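Local coordinates for protein uricase (Arthrobacter globiformis, PDB 2YZD) that catalyses the oxidation of uric acid by molecular oxygen to 5-hydroxyisourate, which is further processed to (S)-allantoin, at residues R107-Q112 with T134-I139. Sequence-based numbering, arbitrary orientation.
Sequences RWAAQQ and TAVLEI
Arg107 turns its CG away from the backbone N (chi1 -175°) and stays extended as far as NE, which carries its guanidinium across to Val136 and Glu138 on the antiparallel neighbour. Val136 CG1 lies against one face of the guanidinium, over its centre, 3.5 Å from Arg107 CZ, while Glu138 OE1 meets the group at its edge, 3.1 Å from Arg107 NH1. OE1 lies in the guanidinium plane; the carboxylate plane is turned 68° from it, and OE1 alone of the two oxygens bonds Arg107, the other, OE2, being held in a salt bridge by Arg49 of strand 38-50. Arg107 NH1 also binds the carbonyl of Ile294, tying the C-terminal segment to this face of the sheet. An alanine in place of Arg107 would probably leave Glu138 OE1 without its cationic mate across the strands, the Ile294 carbonyl without this donor, and Val136 CG1 without the flat group that lies against it. Further along the same face, Ala109 CB packs on Val136 CG2 at 3.7 Å.

On the other face, Trp108 brings the CE3 corner of its indole to within 4.1 Å of Leu137 CD2, the two side chains running side by side, and its CZ3 reaches Ile139 CG1. Helix 85-99 closes over Leu137, Ala135 and Ala110. Between the strands, Trp108 and Leu137 form a hydrogen-bonded pair, with Leu137 N to Trp108 O at 2.7 Å and almost straight; Ala110 and Ala135 form the next hydrogen-bonded pair, beyond the non-hydrogen-bonded Ala109 and Val136. Strands 103-117 and 131-140 thus join as inner neighbours of the long, curved antiparallel sheet of uricase, with helices packed on one face, as in the tunnelling fold.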
ATOM      1  N   ARG A 107     -20.890  -2.639  16.677  1.00 21.03           N
ATOM      2  CA  ARG A 107     -20.224  -3.469  15.693  1.00 21.01           C
ATOM      3  C   ARG A 107     -18.777  -3.668  16.121  1.00 20.53           C
ATOM      4  O   ARG A 107     -18.021  -2.710  16.260  1.00 21.69           O
ATOM      5  CB  ARG A 107     -20.281  -2.797  14.322  1.00 22.74           C
ATOM      6  CG  ARG A 107     -19.712  -3.628  13.198  0.50 23.03           C
ATOM      7  CD  ARG A 107     -19.723  -2.843  11.903  1.00 25.78           C
ATOM      8  NE  ARG A 107     -19.019  -3.554  10.843  1.00 27.12           N
ATOM      9  CZ  ARG A 107     -19.560  -4.486  10.063  1.00 32.78           C
ATOM     10  NH1 ARG A 107     -20.835  -4.835  10.205  1.00 29.88           N
ATOM     11  NH2 ARG A 107     -18.808  -5.088   9.146  1.00 34.80           N
ATOM     12  N   TRP A 108     -18.405  -4.919  16.357  1.00 21.67           N
ATOM     13  CA  TRP A 108     -17.049  -5.265  16.758  1.00 20.80           C
ATOM     14  C   TRP A 108     -16.502  -6.206  15.698  1.00 22.08           C
ATOM     15  O   TRP A 108     -17.163  -7.171  15.315  1.00 23.61           O
ATOM     16  CB  TRP A 108     -17.064  -5.942  18.123  1.00 21.04           C
ATOM     17  CG  TRP A 108     -17.555  -5.037  19.203  1.00 19.89           C
ATOM     18  CD1 TRP A 108     -16.801  -4.228  20.001  1.00 20.56           C
ATOM     19  CD2 TRP A 108     -18.921  -4.787  19.556  1.00 19.55           C
ATOM     20  NE1 TRP A 108     -17.609  -3.486  20.830  1.00 19.19           N
ATOM     21  CE2 TRP A 108     -18.917  -3.808  20.576  1.00 19.57           C
ATOM     22  CE3 TRP A 108     -20.150  -5.292  19.106  1.00 19.12           C
ATOM     23  CZ2 TRP A 108     -20.094  -3.322  21.155  1.00 20.28           C
ATOM     24  CZ3 TRP A 108     -21.321  -4.812  19.679  1.00 19.89           C
ATOM     25  CH2 TRP A 108     -21.284  -3.834  20.695  1.00 20.62           C
ATOM     26  N   ALA A 109     -15.306  -5.910  15.203  1.00 21.38           N
ATOM     27  CA  ALA A 109     -14.693  -6.731  14.169  1.00 19.61           C
ATOM     28  C   ALA A 109     -13.227  -7.003  14.471  1.00 19.30           C
ATOM     29  O   ALA A 109     -12.615  -6.337  15.306  1.00 20.09           O
ATOM     30  CB  ALA A 109     -14.830  -6.050  12.815  1.00 18.62           C
ATOM     31  N   ALA A 110     -12.668  -7.988  13.783  1.00 18.14           N
ATOM     32  CA  ALA A 110     -11.281  -8.347  13.987  1.00 19.42           C
ATOM     33  C   ALA A 110     -10.707  -9.118  12.817  1.00 19.89           C
ATOM     34  O   ALA A 110     -11.425  -9.803  12.083  1.00 20.49           O
ATOM     35  CB  ALA A 110     -11.138  -9.180  15.252  1.00 17.53           C
ATOM     36  N   GLN A 111      -9.401  -8.960  12.638  1.00 19.12           N
ATOM     37  CA  GLN A 111      -8.656  -9.685  11.629  1.00 20.02           C
ATOM     38  C   GLN A 111      -7.757 -10.539  12.513  1.00 18.35           C
ATOM     39  O   GLN A 111      -7.195 -10.043  13.485  1.00 20.54           O
ATOM     40  CB  GLN A 111      -7.792  -8.752  10.781  1.00 19.69           C
ATOM     41  CG  GLN A 111      -8.560  -7.829   9.853  1.00 22.11           C
ATOM     42  CD  GLN A 111      -7.637  -6.898   9.085  1.00 22.18           C
ATOM     43  OE1 GLN A 111      -7.630  -6.892   7.856  1.00 24.12           O
ATOM     44  NE2 GLN A 111      -6.852  -6.111   9.809  1.00 17.94           N
ATOM     45  N   GLN A 112      -7.649 -11.822  12.206  1.00 18.07           N
ATOM     46  CA  GLN A 112      -6.801 -12.710  12.988  1.00 16.50           C
ATOM     47  C   GLN A 112      -5.626 -13.084  12.105  1.00 17.49           C
ATOM     48  O   GLN A 112      -5.813 -13.517  10.960  1.00 16.67           O
ATOM     49  CB  GLN A 112      -7.575 -13.961  13.398  1.00 16.05           C
ATOM     50  CG  GLN A 112      -6.755 -14.971  14.183  1.00 18.30           C
ATOM     51  CD  GLN A 112      -7.561 -16.201  14.569  1.00 21.20           C
ATOM     52  OE1 GLN A 112      -8.783 -16.136  14.734  1.00 19.49           O
ATOM     53  NE2 GLN A 112      -6.877 -17.328  14.732  1.00 20.87           N
ATOM     54  N   THR A 134     -11.299 -13.276   9.338  1.00 18.28           N
ATOM     55  CA  THR A 134     -12.043 -12.129   9.820  1.00 19.58           C
ATOM     56  C   THR A 134     -13.276 -12.527  10.610  1.00 19.25           C
ATOM     57  O   THR A 134     -13.869 -13.577  10.390  1.00 19.12           O
ATOM     58  CB  THR A 134     -12.464 -11.202   8.651  1.00 19.24           C
ATOM     59  OG1 THR A 134     -13.336 -11.911   7.770  1.00 18.13           O
ATOM     60  CG2 THR A 134     -11.232 -10.736   7.860  1.00 16.25           C
ATOM     61  N   ALA A 135     -13.649 -11.672  11.547  1.00 21.41           N
ATOM     62  CA  ALA A 135     -14.818 -11.906  12.376  1.00 23.53           C
ATOM     63  C   ALA A 135     -15.500 -10.569  12.607  1.00 24.74           C
ATOM     64  O   ALA A 135     -14.831  -9.555  12.829  1.00 23.98           O
ATOM     65  CB  ALA A 135     -14.403 -12.520  13.702  1.00 20.44           C
ATOM     66  N   VAL A 136     -16.826 -10.567  12.528  1.00 24.71           N
ATOM     67  CA  VAL A 136     -17.597  -9.357  12.754  1.00 23.99           C
ATOM     68  C   VAL A 136     -18.849  -9.691  13.552  1.00 24.36           C
ATOM     69  O   VAL A 136     -19.612 -10.591  13.196  1.00 25.52           O
ATOM     70  CB  VAL A 136     -18.014  -8.681  11.432  1.00 27.01           C
ATOM     71  CG1 VAL A 136     -18.890  -7.453  11.724  1.00 27.31           C
ATOM     72  CG2 VAL A 136     -16.781  -8.259  10.655  1.00 26.35           C
ATOM     73  N   LEU A 137     -19.038  -8.961  14.646  1.00 23.52           N
ATOM     74  CA  LEU A 137     -20.187  -9.137  15.514  1.00 23.65           C
ATOM     75  C   LEU A 137     -20.998  -7.862  15.495  1.00 23.83           C
ATOM     76  O   LEU A 137     -20.449  -6.768  15.583  1.00 25.20           O
ATOM     77  CB  LEU A 137     -19.749  -9.413  16.954  1.00 22.96           C
ATOM     78  CG  LEU A 137     -20.854  -9.296  18.013  1.00 23.81           C
ATOM     79  CD1 LEU A 137     -21.899 -10.388  17.808  1.00 21.32           C
ATOM     80  CD2 LEU A 137     -20.249  -9.403  19.397  1.00 22.90           C
ATOM     81  N   GLU A 138     -22.306  -8.000  15.358  1.00 22.80           N
ATOM     82  CA  GLU A 138     -23.170  -6.843  15.381  1.00 25.21           C
ATOM     83  C   GLU A 138     -24.303  -7.180  16.330  1.00 25.80           C
ATOM     84  O   GLU A 138     -25.015  -8.174  16.143  1.00 28.10           O
ATOM     85  CB  GLU A 138     -23.704  -6.514  13.983  1.00 26.12           C
ATOM     86  CG  GLU A 138     -24.412  -5.165  13.930  1.00 30.95           C
ATOM     87  CD  GLU A 138     -24.498  -4.569  12.525  1.00 33.20           C
ATOM     88  OE1 GLU A 138     -23.441  -4.348  11.889  1.00 32.21           O
ATOM     89  OE2 GLU A 138     -25.632  -4.306  12.064  1.00 34.27           O
ATOM     90  N   ILE A 139     -24.445  -6.379  17.378  1.00 24.47           N
ATOM     91  CA  ILE A 139     -25.506  -6.605  18.342  1.00 25.46           C
ATOM     92  C   ILE A 139     -26.583  -5.557  18.143  1.00 27.86           C
ATOM     93  O   ILE A 139     -26.300  -4.357  18.059  1.00 28.37           O
ATOM     94  CB  ILE A 139     -24.998  -6.522  19.800  1.00 25.68           C
ATOM     95  CG1 ILE A 139     -24.031  -7.672  20.086  1.00 25.81           C
ATOM     96  CG2 ILE A 139     -26.179  -6.586  20.769  1.00 25.83           C
ATOM     97  CD1 ILE A 139     -23.546  -7.720  21.536  1.00 26.59           C
TER